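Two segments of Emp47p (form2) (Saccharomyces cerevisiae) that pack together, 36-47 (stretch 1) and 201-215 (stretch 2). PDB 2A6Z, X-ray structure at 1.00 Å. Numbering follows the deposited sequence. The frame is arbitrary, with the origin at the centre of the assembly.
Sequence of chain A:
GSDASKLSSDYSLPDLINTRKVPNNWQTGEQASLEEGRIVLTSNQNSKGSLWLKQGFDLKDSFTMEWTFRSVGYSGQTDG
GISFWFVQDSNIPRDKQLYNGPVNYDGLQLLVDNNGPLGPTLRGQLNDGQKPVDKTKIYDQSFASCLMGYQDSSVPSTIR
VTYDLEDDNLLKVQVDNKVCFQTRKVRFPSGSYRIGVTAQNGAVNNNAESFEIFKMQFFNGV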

ATOM      1  N   GLU A  36      -0.394 -17.531  10.334  1.00 18.39           N
ATOM      2  CA  GLU A  36      -1.665 -18.153  10.173  1.00 20.13           C
ATOM      3  C   GLU A  36      -2.664 -17.220   9.488  1.00 15.08           C
ATOM      4  O   GLU A  36      -3.330 -16.348  10.024  1.00 18.15           O
ATOM      5  CB  GLU A  36      -2.387 -18.642  11.424  1.00 27.24           C
ATOM      6  CG  GLU A  36      -3.716 -19.323  11.124  1.00 30.30           C
ATOM      7  CD  GLU A  36      -3.845 -20.257   9.945  1.00 38.37           C
ATOM      8  OE1 GLU A  36      -2.980 -20.338   9.042  1.00 43.41           O
ATOM      9  OE2 GLU A  36      -4.898 -20.940   9.864  1.00 42.86           O
ATOM     10  N   GLY A  37      -2.813 -17.474   8.189  1.00 16.38           N
ATOM     11  CA  GLY A  37      -3.802 -16.734   7.430  1.00 15.42           C
ATOM     12  C   GLY A  37      -3.442 -15.347   7.011  1.00 12.45           C
ATOM     13  O   GLY A  37      -4.335 -14.656   6.473  1.00 12.72           O
ATOM     14  N   ARG A  38      -2.209 -14.891   7.189  1.00 12.02           N
ATOM     15  CA  ARG A  38      -1.918 -13.507   6.810  1.00 10.64           C
ATOM     16  C   ARG A  38      -0.422 -13.326   6.741  1.00  9.95           C
ATOM     17  O   ARG A  38       0.348 -14.057   7.377  1.00 13.44           O
ATOM     18  CB  ARG A  38      -2.498 -12.537   7.872  1.00 12.56           C
ATOM     19  CG  ARG A  38      -1.821 -12.733   9.229  1.00 17.02           C
ATOM     20  CD  ARG A  38      -2.776 -12.872  10.370  1.00 17.00           C
ATOM     21  NE  ARG A  38      -2.099 -12.819  11.650  1.00 20.97           N
ATOM     22  CZ  ARG A  38      -1.432 -13.731  12.319  1.00 31.96           C
ATOM     23  NH1 ARG A  38      -1.278 -14.949  11.832  1.00 40.27           N
ATOM     24  NH2 ARG A  38      -0.893 -13.439  13.497  1.00 53.94           N
ATOM     25  N   ILE A  39       0.031 -12.315   5.983  1.00  9.24           N
ATOM     26  CA  ILE A  39       1.435 -11.919   5.984  1.00  8.78           C
ATOM     27  C   ILE A  39       1.597 -10.780   6.963  1.00  8.84           C
ATOM     28  O   ILE A  39       0.946  -9.726   6.855  1.00 10.09           O
ATOM     29  CB  ILE A  39       1.964 -11.607   4.575  1.00  9.74           C
ATOM     30  CG1 ILE A  39       2.037 -12.892   3.744  1.00 10.70           C
ATOM     31  CG2 ILE A  39       3.303 -10.852   4.636  1.00 10.43           C
ATOM     32  CD1 ILE A  39       2.313 -12.670   2.262  1.00 12.43           C
ATOM     33  N   VAL A  40       2.457 -11.007   7.955  1.00  9.10           N
ATOM     34  CA  VAL A  40       2.745 -10.009   8.979  1.00  9.26           C
ATOM     35  C   VAL A  40       3.953  -9.220   8.559  1.00  9.03           C
ATOM     36  O   VAL A  40       5.019  -9.797   8.376  1.00 11.07           O
ATOM     37  CB  VAL A  40       2.982 -10.698  10.328  1.00 10.21           C
ATOM     38  CG1 VAL A  40       3.340  -9.665  11.364  1.00 10.97           C
ATOM     39  CG2 VAL A  40       1.764 -11.495  10.762  1.00 11.02           C
ATOM     40  N   LEU A  41       3.784  -7.896   8.414  1.00  8.44           N
ATOM     41  CA  LEU A  41       4.872  -7.062   7.986  1.00  8.49           C
ATOM     42  C   LEU A  41       5.763  -6.642   9.149  1.00  8.37           C
ATOM     43  O   LEU A  41       6.959  -6.464   8.969  1.00 10.31           O
ATOM     44  CB  LEU A  41       4.330  -5.816   7.255  1.00  8.52           C
ATOM     45  CG  LEU A  41       3.548  -6.154   5.968  1.00  8.62           C
ATOM     46  CD1 LEU A  41       2.938  -4.861   5.414  1.00  9.96           C
ATOM     47  CD2 LEU A  41       4.399  -6.826   4.943  1.00 11.32           C
ATOM     48  N   THR A  42       5.118  -6.379  10.309  1.00  9.08           N
ATOM     49  CA  THR A  42       5.898  -5.868  11.476  1.00  9.66           C
ATOM     50  C   THR A  42       5.672  -6.729  12.656  1.00 10.27           C
ATOM     51  O   THR A  42       4.849  -6.474  13.505  1.00 12.13           O
ATOM     52  CB  THR A  42       5.494  -4.375  11.710  1.00  8.13           C
ATOM     53  OG1 THR A  42       4.069  -4.208  11.938  1.00  8.25           O
ATOM     54  CG2 THR A  42       5.954  -3.501  10.561  1.00  8.68           C
ATOM     55  N   SER A  43       6.474  -7.837  12.710  1.00 10.86           N
ATOM     56  CA  SER A  43       6.190  -8.894  13.658  1.00 11.69           C
ATOM     57  C   SER A  43       6.781  -8.706  15.059  1.00 11.70           C
ATOM     58  O   SER A  43       6.463  -9.536  15.922  1.00 14.37           O
ATOM     59  CB  SER A  43       6.686 -10.223  13.077  1.00 15.54           C
ATOM     60  OG  SER A  43       8.062 -10.224  12.806  1.00 17.48           O
ATOM     61  N   ASN A  44       7.598  -7.704  15.349  1.00 13.26           N
ATOM     62  CA  ASN A  44       8.079  -7.467  16.700  1.00 11.83           C
ATOM     63  C   ASN A  44       8.348  -5.980  16.903  1.00 11.51           C
ATOM     64  O   ASN A  44       8.068  -5.148  16.041  1.00 10.04           O
ATOM     65  CB  ASN A  44       9.309  -8.350  16.937  1.00 11.83           C
ATOM     66  CG  ASN A  44      10.534  -8.051  16.188  1.00 11.77           C
ATOM     67  OD1 ASN A  44      10.773  -6.980  15.701  1.00 14.16           O
ATOM     68  ND2 ASN A  44      11.495  -9.042  16.228  1.00 14.51           N
ATOM     69  N   GLN A  45       8.889  -5.595  18.083  1.00 11.97           N
ATOM     70  CA  GLN A  45       9.148  -4.182  18.381  1.00 10.27           C
ATOM     71  C   GLN A  45      10.204  -3.635  17.433  1.00  9.39           C
ATOM     72  O   GLN A  45      11.291  -4.208  17.383  1.00 13.00           O
ATOM     73  CB  GLN A  45       9.625  -4.006  19.838  1.00 11.11           C
ATOM     74  CG  GLN A  45       8.481  -4.371  20.788  1.00 15.28           C
ATOM     75  CD  GLN A  45       8.974  -4.387  22.220  1.00 22.48           C
ATOM     76  OE1 GLN A  45       8.230  -4.908  23.060  1.00 32.90           O
ATOM     77  NE2 GLN A  45      10.170  -3.881  22.520  1.00 35.60           N
ATOM     78  N   ASN A  46       9.903  -2.517  16.764  1.00  8.53           N
ATOM     79  CA  ASN A  46      10.792  -1.861  15.830  1.00  8.03           C
ATOM     80  C   ASN A  46      11.245  -2.825  14.717  1.00  7.56           C
ATOM     81  O   ASN A  46      12.418  -3.145  14.576  1.00  8.57           O
ATOM     82  CB  ASN A  46      12.020  -1.276  16.529  1.00  9.14           C
ATOM     83  CG  ASN A  46      12.704  -0.269  15.653  1.00  9.35           C
ATOM     84  OD1 ASN A  46      12.302   0.083  14.515  1.00 10.99           O
ATOM     85  ND2 ASN A  46      13.761   0.279  16.167  1.00 15.17           N
ATOM     86  N   SER A  47      10.250  -3.216  13.948  1.00  8.60           N
ATOM     87  CA  SER A  47      10.455  -4.149  12.822  1.00  9.11           C
ATOM     88  C   SER A  47       9.971  -3.531  11.539  1.00  8.12           C
ATOM     89  O   SER A  47       9.241  -2.519  11.544  1.00  8.44           O
ATOM     90  CB  SER A  47       9.735  -5.492  13.051  1.00  9.93           C
ATOM     91  OG  SER A  47       8.336  -5.296  13.341  1.00 10.97           O
ATOM     92  N   ASN A 201       6.983  -0.275  12.345  1.00  7.59           N
ATOM     93  CA  ASN A 201       6.319   0.191  13.538  1.00  7.37           C
ATOM     94  C   ASN A 201       7.157   1.131  14.411  1.00  7.68           C
ATOM     95  O   ASN A 201       6.595   1.755  15.320  1.00  8.37           O
ATOM     96  CB  ASN A 201       5.672  -0.946  14.353  1.00  8.18           C
ATOM     97  CG  ASN A 201       6.631  -2.016  14.764  1.00  7.45           C
ATOM     98  OD1 ASN A 201       7.859  -1.857  14.669  1.00  8.08           O
ATOM     99  ND2 ASN A 201       6.094  -3.135  15.254  1.00  8.27           N
ATOM    100  N   GLY A 202       8.433   1.247  14.115  1.00  7.70           N
ATOM    101  CA  GLY A 202       9.320   2.196  14.860  1.00  9.68           C
ATOM    102  C   GLY A 202       9.434   1.809  16.303  1.00  9.33           C
ATOM    103  O   GLY A 202       9.193   0.678  16.702  1.00 10.37           O
ATOM    104  N   ALA A 203       9.894   2.778  17.084  1.00  9.91           N
ATOM    105  CA  ALA A 203      10.307   2.541  18.465  1.00 11.09           C
ATOM    106  C   ALA A 203       9.468   3.337  19.478  1.00 10.75           C
ATOM    107  O   ALA A 203       9.749   3.235  20.669  1.00 13.63           O
ATOM    108  CB  ALA A 203      11.764   2.910  18.659  1.00 16.25           C
ATOM    109  N   VAL A 204       8.451   4.087  19.047  1.00 10.67           N
ATOM    110  CA  VAL A 204       7.677   4.855  20.022  1.00 10.80           C
ATOM    111  C   VAL A 204       6.998   3.909  21.026  1.00 11.51           C
ATOM    112  O   VAL A 204       6.303   2.977  20.622  1.00 11.34           O
ATOM    113  CB  VAL A 204       6.664   5.742  19.318  1.00 12.34           C
ATOM    114  CG1 VAL A 204       5.778   6.429  20.343  1.00 14.04           C
ATOM    115  CG2 VAL A 204       7.408   6.832  18.527  1.00 12.52           C
ATOM    116  N   ASN A 205       7.194   4.218  22.310  1.00 12.54           N
ATOM    117  CA  ASN A 205       6.642   3.452  23.399  1.00 13.21           C
ATOM    118  C   ASN A 205       6.965   1.974  23.305  1.00 13.26           C
ATOM    119  O   ASN A 205       6.204   1.200  23.872  1.00 16.64           O
ATOM    120  CB  ASN A 205       5.140   3.699  23.451  1.00 16.78           C
ATOM    121  CG  ASN A 205       4.717   5.046  23.944  1.00 24.05           C
ATOM    122  OD1 ASN A 205       5.457   5.603  24.788  1.00 46.97           O
ATOM    123  ND2 ASN A 205       3.584   5.563  23.463  1.00 26.97           N
ATOM    124  N   ASN A 206       8.028   1.550  22.664  1.00 14.09           N
ATOM    125  CA  ASN A 206       8.314   0.116  22.466  1.00 16.04           C
ATOM    126  C   ASN A 206       7.084  -0.609  21.958  1.00 14.41           C
ATOM    127  O   ASN A 206       6.766  -1.755  22.284  1.00 16.92           O
ATOM    128  CB  ASN A 206       8.833  -0.505  23.780  1.00 19.79           C
ATOM    129  CG  ASN A 206      10.323  -0.265  23.999  1.00 30.23           C
ATOM    130  OD1 ASN A 206      11.130   0.119  23.137  1.00 43.08           O
ATOM    131  ND2 ASN A 206      10.612  -0.488  25.256  1.00 40.23           N
ATOM    132  N   ASN A 207       6.299   0.090  21.090  1.00 11.50           N
ATOM    133  CA  ASN A 207       5.086  -0.527  20.565  1.00 11.32           C
ATOM    134  C   ASN A 207       5.435  -1.738  19.700  1.00 10.59           C
ATOM    135  O   ASN A 207       6.493  -1.856  19.101  1.00 11.69           O
ATOM    136  CB  ASN A 207       4.243   0.487  19.705  1.00 10.27           C
ATOM    137  CG  ASN A 207       4.817   0.658  18.307  1.00  8.99           C
ATOM    138  OD1 ASN A 207       4.364  -0.056  17.399  1.00  9.51           O
ATOM    139  ND2 ASN A 207       5.749   1.569  18.092  1.00  9.35           N
ATOM    140  N   ALA A 208       4.440  -2.630  19.604  1.00 11.03           N
ATOM    141  CA  ALA A 208       4.503  -3.791  18.740  1.00 12.95           C
ATOM    142  C   ALA A 208       3.344  -3.804  17.748  1.00  9.24           C
ATOM    143  O   ALA A 208       2.709  -4.842  17.514  1.00 11.31           O
ATOM    144  CB  ALA A 208       4.509  -5.113  19.551  1.00 16.09           C
ATOM    145  N   GLU A 209       2.994  -2.627  17.211  1.00  8.49           N
ATOM    146  CA  GLU A 209       1.907  -2.613  16.233  1.00  7.46           C
ATOM    147  C   GLU A 209       2.224  -3.575  15.107  1.00  6.83           C
ATOM    148  O   GLU A 209       3.326  -3.579  14.546  1.00  7.97           O
ATOM    149  CB  GLU A 209       1.793  -1.161  15.676  1.00  6.97           C
ATOM    150  CG  GLU A 209       0.532  -1.008  14.791  1.00  7.53           C
ATOM    151  CD  GLU A 209       0.121   0.443  14.516  1.00  7.35           C
ATOM    152  OE1 GLU A 209       0.911   1.382  14.848  1.00  7.90           O
ATOM    153  OE2 GLU A 209      -0.962   0.637  13.927  1.00  7.18           O
ATOM    154  N   SER A 210       1.177  -4.370  14.775  1.00  7.28           N
ATOM    155  CA  SER A 210       1.358  -5.446  13.780  1.00  7.47           C
ATOM    156  C   SER A 210       0.523  -5.145  12.549  1.00  6.96           C
ATOM    157  O   SER A 210      -0.716  -5.284  12.610  1.00  7.46           O
ATOM    158  CB  SER A 210       0.957  -6.780  14.438  1.00  8.36           C
ATOM    159  OG  SER A 210       1.269  -7.833  13.536  1.00  9.20           O
ATOM    160  N   PHE A 211       1.185  -4.730  11.485  1.00  7.28           N
ATOM    161  CA  PHE A 211       0.535  -4.461  10.192  1.00  7.28           C
ATOM    162  C   PHE A 211       0.506  -5.769   9.408  1.00  7.79           C
ATOM    163  O   PHE A 211       1.558  -6.408   9.262  1.00  8.49           O
ATOM    164  CB  PHE A 211       1.317  -3.389   9.426  1.00  7.45           C
ATOM    165  CG  PHE A 211       1.185  -2.012  10.019  1.00  7.23           C
ATOM    166  CD1 PHE A 211       0.007  -1.293   9.843  1.00  7.77           C
ATOM    167  CD2 PHE A 211       2.223  -1.475  10.758  1.00  7.71           C
ATOM    168  CE1 PHE A 211      -0.120  -0.006  10.363  1.00  8.05           C
ATOM    169  CE2 PHE A 211       2.093  -0.164  11.237  1.00  8.64           C
ATOM    170  CZ  PHE A 211       0.930   0.551  11.051  1.00  8.46           C
ATOM    171  N   GLU A 212      -0.671  -6.156   8.947  1.00  8.05           N
ATOM    172  CA  GLU A 212      -0.912  -7.511   8.427  1.00  7.89           C
ATOM    173  C   GLU A 212      -1.728  -7.444   7.135  1.00  7.36           C
ATOM    174  O   GLU A 212      -2.660  -6.623   7.035  1.00  8.97           O
ATOM    175  CB  GLU A 212      -1.660  -8.342   9.439  1.00  8.82           C
ATOM    176  CG  GLU A 212      -0.957  -8.325  10.798  1.00  9.11           C
ATOM    177  CD  GLU A 212      -1.500  -9.226  11.844  1.00 10.03           C
ATOM    178  OE1 GLU A 212      -2.616  -9.800  11.624  1.00  9.66           O
ATOM    179  OE2 GLU A 212      -0.798  -9.369  12.879  1.00 12.18           O
ATOM    180  N   ILE A 213      -1.371  -8.298   6.187  1.00  7.11           N
ATOM    181  CA  ILE A 213      -2.020  -8.400   4.872  1.00  6.89           C
ATOM    182  C   ILE A 213      -2.805  -9.684   4.772  1.00  7.57           C
ATOM    183  O   ILE A 213      -2.281 -10.786   5.041  1.00  8.88           O
ATOM    184  CB  ILE A 213      -1.003  -8.310   3.746  1.00  7.67           C
ATOM    185  CG1 ILE A 213      -0.058  -7.124   3.883  1.00  8.78           C
ATOM    186  CG2 ILE A 213      -1.686  -8.390   2.386  1.00  9.16           C
ATOM    187  CD1 ILE A 213      -0.813  -5.778   3.787  1.00  9.38           C
ATOM    188  N   PHE A 214      -4.095  -9.608   4.439  1.00  7.32           N
ATOM    189  CA  PHE A 214      -4.921 -10.800   4.231  1.00  7.36           C
ATOM    190  C   PHE A 214      -5.028 -11.197   2.747  1.00  8.04           C
ATOM    191  O   PHE A 214      -5.192 -12.392   2.443  1.00  9.03           O
ATOM    192  CB  PHE A 214      -6.314 -10.541   4.759  1.00  8.50           C
ATOM    193  CG  PHE A 214      -6.553 -10.572   6.228  1.00  8.35           C
ATOM    194  CD1 PHE A 214      -7.855 -10.714   6.734  1.00  9.52           C
ATOM    195  CD2 PHE A 214      -5.520 -10.497   7.164  1.00 10.61           C
ATOM    196  CE1 PHE A 214      -8.136 -10.772   8.082  1.00 10.58           C
ATOM    197  CE2 PHE A 214      -5.801 -10.570   8.530  1.00 10.82           C
ATOM    198  CZ  PHE A 214      -7.070 -10.729   8.986  1.00 11.00           C
ATOM    199  N   LYS A 215      -5.072 -10.219   1.838  1.00  7.67           N
ATOM    200  CA  LYS A 215      -5.480 -10.476   0.449  1.00  7.68           C
ATOM    201  C   LYS A 215      -5.141  -9.255  -0.355  1.00  7.03           C
ATOM    202  O   LYS A 215      -5.211  -8.107   0.189  1.00  7.59           O
ATOM    203  CB  LYS A 215      -7.005 -10.708   0.420  1.00  9.57           C
ATOM    204  CG  LYS A 215      -7.613 -11.078  -0.923  1.00 10.01           C
ATOM    205  CD  LYS A 215      -9.058 -11.446  -0.815  1.00 12.76           C
ATOM    206  CE  LYS A 215     -10.007 -10.341  -0.457  1.00 19.73           C
ATOM    207  NZ  LYS A 215     -11.400 -10.814  -0.673  1.00 27.03           N
TER
HETATM  208  O   HOH W   1      -1.699 -10.863  14.973  1.00 40.66           O
HETATM  209  O   HOH W   2       4.464  -6.776  16.196  1.00 18.07           O
HETATM  210  O   HOH W   3      10.366  -0.134  12.548  1.00  8.67           O

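Which charged side chains join the two strands? Arg 38 and Glu 212 form a salt bridge, NE of Arg 38 donating to OE1 of Glu 212 at 3.1 Å, with the carboxylate oxygen near the guanidinium plane. A water extends the pairing, accepting from Arg 38 NH2 and donating to Glu 212 OE2. Ser 210 OG donates to Glu 212 OE2 at 2.7 Å, so the buried acid is well satisfied.

How do the backbones align? The strands run antiparallel, and Ile 39 and Ile 213 exchange a pair of hydrogen bonds: Ile 39 N to Ile 213 O at 2.9 Å and Ile 213 N to Ile 39 O at 2.8 Å. Leu 41 N continues the ladder to Phe 211 O at 2.8 Å. Beyond it a side chain takes over: Thr 42 OG1 donates to Glu 209 O at 2.8 Å and accepts from Phe 211 N at 3.0 Å, a double role that suits a hydroxyl. Thr 42 N, however, is buried without a partner.

What secures the loops? Asn 201 uses both ends of its amide: ND2 donates to Asn 44 O at 2.9 Å, while OD1 accepts from Ser 47 N at 2.8 Å. Asn 201 ND2 also donates to Glu 209 O, within its own stretch, at 2.9 Å. Nearby, Gly 202 has a positive phi, which favours glycine.

Which apolar groups fill the remaining space? Together the stretches bury 856 Å². Ile 39 and Ile 213 share one sheet face, Val 40 and Glu 212 the other. Leu 41 points toward stretch 2, its CD1 lying 4.1 Å from Ile 213 CG1, and these branched aliphatic chains pack without needing polar partners. Farther out, Arg 38 CB approaches Phe 214 CD2 at 3.7 Å, adding an apolar contact beside the salt bridge.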